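Local atomic coordinates of glycosyl hydrolase, family 31/fibronectin type III domain protein (PDB entry 4UAP), a protein that binds N-acetylgalactosamine through a family 32 carbohydrate-binding module, which probably directs the parent family 31 glycoside hydrolase to galacto-configured glycans. Residues L21-T29 against L140-Y148. Residues are numbered along the deposited sequence; the frame is centred on the assembly and turned at random.
Sequences LDKLIDGTT and LAINEIEFY. With CA (calcium ion), chain D.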
loop_
_atom_site.group_PDB
_atom_site.type_symbol
_atom_site.label_atom_id
_atom_site.label_comp_id
_atom_site.label_asym_id
_atom_site.label_seq_id
_atom_site.Cartn_x
_atom_site.Cartn_y
_atom_site.Cartn_z
ATOM N N LEU A 21 3.438 8.975 2.186
ATOM C CA LEU A 21 3.048 7.806 2.979
ATOM C C LEU A 21 1.825 8.048 3.858
ATOM O O LEU A 21 1.045 7.140 4.103
ATOM C CB LEU A 21 4.228 7.362 3.857
ATOM C CG LEU A 21 5.454 6.850 3.092
ATOM C CD1 LEU A 21 6.644 6.619 4.032
ATOM C CD2 LEU A 21 5.107 5.586 2.350
ATOM N N ASP A 22 1.680 9.277 4.341
ATOM C CA ASP A 22 0.577 9.643 5.216
ATOM C C ASP A 22 -0.779 9.414 4.558
ATOM O O ASP A 22 -1.770 9.141 5.242
ATOM C CB ASP A 22 0.714 11.108 5.647
ATOM C CG ASP A 22 0.738 12.062 4.461
ATOM O OD1 ASP A 22 1.718 12.029 3.685
ATOM O OD2 ASP A 22 -0.222 12.846 4.300
ATOM N N LYS A 23 -0.818 9.497 3.230
ATOM C CA LYS A 23 -2.073 9.309 2.490
ATOM C C LYS A 23 -2.522 7.844 2.471
ATOM O O LYS A 23 -3.627 7.533 2.029
ATOM C CB LYS A 23 -1.930 9.843 1.057
ATOM C CG LYS A 23 -1.738 11.369 0.974
ATOM C CD LYS A 23 -2.951 12.102 1.555
ATOM C CE LYS A 23 -2.785 13.627 1.522
ATOM N NZ LYS A 23 -3.066 14.202 0.176
ATOM N N LEU A 24 -1.664 6.942 2.934
ATOM C CA LEU A 24 -2.052 5.536 3.049
ATOM C C LEU A 24 -2.930 5.310 4.273
ATOM O O LEU A 24 -3.681 4.339 4.333
ATOM C CB LEU A 24 -0.820 4.622 3.139
ATOM C CG LEU A 24 0.104 4.541 1.924
ATOM C CD1 LEU A 24 1.393 3.757 2.273
ATOM C CD2 LEU A 24 -0.621 3.912 0.725
ATOM N N ILE A 25 -2.832 6.201 5.255
ATOM C CA ILE A 25 -3.556 5.998 6.506
ATOM C C ILE A 25 -4.315 7.239 6.982
ATOM O O ILE A 25 -4.641 7.357 8.163
ATOM C CB ILE A 25 -2.593 5.537 7.627
ATOM C CG1 ILE A 25 -1.525 6.597 7.887
ATOM C CG2 ILE A 25 -1.903 4.235 7.250
ATOM C CD1 ILE A 25 -0.579 6.258 9.028
ATOM N N ASP A 26 -4.628 8.154 6.069
ATOM C CA ASP A 26 -5.289 9.394 6.476
ATOM C C ASP A 26 -6.809 9.242 6.545
ATOM O O ASP A 26 -7.513 10.192 6.869
ATOM C CB ASP A 26 -4.932 10.531 5.526
ATOM C CG ASP A 26 -5.417 10.273 4.119
ATOM O OD1 ASP A 26 -5.195 9.153 3.619
ATOM O OD2 ASP A 26 -6.033 11.178 3.516
ATOM N N GLY A 27 -7.310 8.050 6.237
ATOM C CA GLY A 27 -8.734 7.779 6.335
ATOM C C GLY A 27 -9.495 8.146 5.076
ATOM O O GLY A 27 -10.702 8.375 5.123
ATOM N N THR A 28 -8.799 8.212 3.946
ATOM C CA THR A 28 -9.443 8.516 2.674
ATOM C C THR A 28 -9.291 7.356 1.712
ATOM O O THR A 28 -8.196 7.098 1.216
ATOM C CB THR A 28 -8.856 9.787 2.010
ATOM O OG1 THR A 28 -7.424 9.699 1.980
ATOM C CG2 THR A 28 -9.266 11.038 2.788
ATOM N N THR A 29 -10.391 6.674 1.417
ATOM C CA THR A 29 -10.320 5.486 0.569
ATOM C C THR A 29 -10.733 5.739 -0.877
ATOM O O THR A 29 -10.686 4.830 -1.704
ATOM C CB THR A 29 -11.208 4.360 1.128
ATOM O OG1 THR A 29 -12.548 4.845 1.254
ATOM C CG2 THR A 29 -10.698 3.894 2.489
ATOM N N LEU A 140 2.689 4.215 -9.675
ATOM C CA LEU A 140 1.949 3.501 -8.637
ATOM C C LEU A 140 1.004 4.454 -7.932
ATOM O O LEU A 140 1.407 5.555 -7.554
ATOM C CB LEU A 140 2.909 2.883 -7.605
ATOM C CG LEU A 140 2.215 2.136 -6.460
ATOM C CD1 LEU A 140 1.567 0.847 -6.980
ATOM C CD2 LEU A 140 3.182 1.852 -5.329
ATOM N N ALA A 141 -0.241 4.027 -7.742
ATOM C CA ALA A 141 -1.210 4.802 -6.981
ATOM C C ALA A 141 -1.951 3.887 -6.023
ATOM O O ALA A 141 -2.505 2.867 -6.429
ATOM C CB ALA A 141 -2.196 5.514 -7.912
ATOM N N ILE A 142 -1.958 4.254 -4.747
ATOM C CA ILE A 142 -2.708 3.524 -3.733
ATOM C C ILE A 142 -3.556 4.512 -2.935
ATOM O O ILE A 142 -3.045 5.532 -2.479
ATOM C CB ILE A 142 -1.760 2.746 -2.791
ATOM C CG1 ILE A 142 -0.942 1.723 -3.595
ATOM C CG2 ILE A 142 -2.550 2.076 -1.666
ATOM C CD1 ILE A 142 0.174 1.025 -2.762
ATOM N N ASN A 143 -4.849 4.224 -2.781
ATOM C CA ASN A 143 -5.747 5.120 -2.048
ATOM C C ASN A 143 -5.542 5.090 -0.541
ATOM O O ASN A 143 -5.568 6.113 0.125
ATOM C CB ASN A 143 -7.213 4.765 -2.331
ATOM C CG ASN A 143 -7.557 4.821 -3.795
ATOM O OD1 ASN A 143 -6.747 5.248 -4.624
ATOM N ND2 ASN A 143 -8.781 4.404 -4.127
ATOM N N GLU A 144 -5.372 3.893 0.002
ATOM C CA GLU A 144 -5.424 3.705 1.444
ATOM C C GLU A 144 -5.071 2.269 1.750
ATOM O O GLU A 144 -5.310 1.386 0.930
ATOM C CB GLU A 144 -6.827 4.033 1.998
ATOM C CG GLU A 144 -6.921 4.060 3.551
ATOM C CD GLU A 144 -6.624 5.438 4.147
ATOM O OE1 GLU A 144 -6.722 5.602 5.378
ATOM O OE2 GLU A 144 -6.288 6.369 3.383
ATOM N N ILE A 145 -4.490 2.037 2.919
ATOM C CA ILE A 145 -4.336 0.687 3.424
ATOM C C ILE A 145 -4.889 0.687 4.838
ATOM O O ILE A 145 -4.479 1.504 5.657
ATOM C CB ILE A 145 -2.864 0.209 3.402
ATOM C CG1 ILE A 145 -2.349 0.185 1.952
ATOM C CG2 ILE A 145 -2.751 -1.179 4.051
ATOM C CD1 ILE A 145 -0.847 -0.189 1.797
ATOM N N GLU A 146 -5.852 -0.199 5.092
ATOM C CA GLU A 146 -6.538 -0.300 6.386
ATOM C C GLU A 146 -6.229 -1.613 7.084
ATOM O O GLU A 146 -6.144 -2.655 6.433
ATOM C CB GLU A 146 -8.057 -0.186 6.202
ATOM C CG GLU A 146 -8.519 1.149 5.688
ATOM C CD GLU A 146 -10.020 1.263 5.664
ATOM O OE1 GLU A 146 -10.693 0.210 5.602
ATOM O OE2 GLU A 146 -10.527 2.405 5.711
ATOM N N PHE A 147 -6.092 -1.564 8.408
ATOM C CA PHE A 147 -5.793 -2.754 9.206
ATOM C C PHE A 147 -6.966 -3.056 10.140
ATOM O O PHE A 147 -7.466 -2.166 10.826
ATOM C CB PHE A 147 -4.488 -2.556 9.998
ATOM C CG PHE A 147 -3.272 -2.422 9.118
ATOM C CD1 PHE A 147 -2.988 -1.221 8.487
ATOM C CD2 PHE A 147 -2.441 -3.507 8.893
ATOM C CE1 PHE A 147 -1.890 -1.100 7.651
ATOM C CE2 PHE A 147 -1.339 -3.399 8.071
ATOM C CZ PHE A 147 -1.062 -2.189 7.443
ATOM N N TYR A 148 -7.423 -4.301 10.137
ATOM C CA TYR A 148 -8.587 -4.687 10.936
ATOM C C TYR A 148 -8.180 -5.637 12.051
ATOM O O TYR A 148 -7.684 -6.738 11.793
ATOM C CB TYR A 148 -9.659 -5.330 10.054
ATOM C CG TYR A 148 -10.389 -4.332 9.189
ATOM C CD1 TYR A 148 -9.852 -3.902 7.979
ATOM C CD2 TYR A 148 -11.608 -3.808 9.591
ATOM C CE1 TYR A 148 -10.520 -2.978 7.187
ATOM C CE2 TYR A 148 -12.283 -2.891 8.815
ATOM C CZ TYR A 148 -11.737 -2.473 7.619
ATOM O OH TYR A 148 -12.420 -1.552 6.861
HETATM CA CA CA D . -5.851 7.819 1.633
#
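E144 reaches from strand 141-149 into the loop 21-29 and meets calcium there. Its CG lies anti to the backbone N, and a bend at chi2 (89°) turns the carboxylate into the loop. CB lies against the T29 methyl CG2 and near T28 O. CG and CD pass beside L24 O. At the tip the two oxygens divide the work. E144 OE1 accepts a hydrogen bond from G27 N at 2.7 Å, on its syn side and 24° out of the carboxylate plane. E144 OE2 binds calcium at 2.3 Å and takes a weak hydrogen bond from T28 N.

The loop wraps the same ion. K23 O and D26 OD1 bind it, and T28 binds twice, through O and OG1. N143 O adds a ligand from the strand, and S35 O completes a shell of seven oxygens. D26 OD1 and E144 OE2 come within 3.0 Å, brought together by the calcium they share.

Outside the shell, I145 N donates to L24 O at 2.8 Å in a nearly straight bond (173°). N143 ND2 reaches T29 O from above the carbonyl plane and also bonds S31. On the buried side, L24 CD2 packs on I142 CG2 at 3.6 Å.

The site resembles the calcium site common in CBM32 beta-sandwiches and is probably structural. The bound GalNAc lies about 10 Å from the N143 side chain. Two carboxylates and the carbonyl oxygens crowd closely here, so the loop's fold on the strand probably depends on the calcium charge.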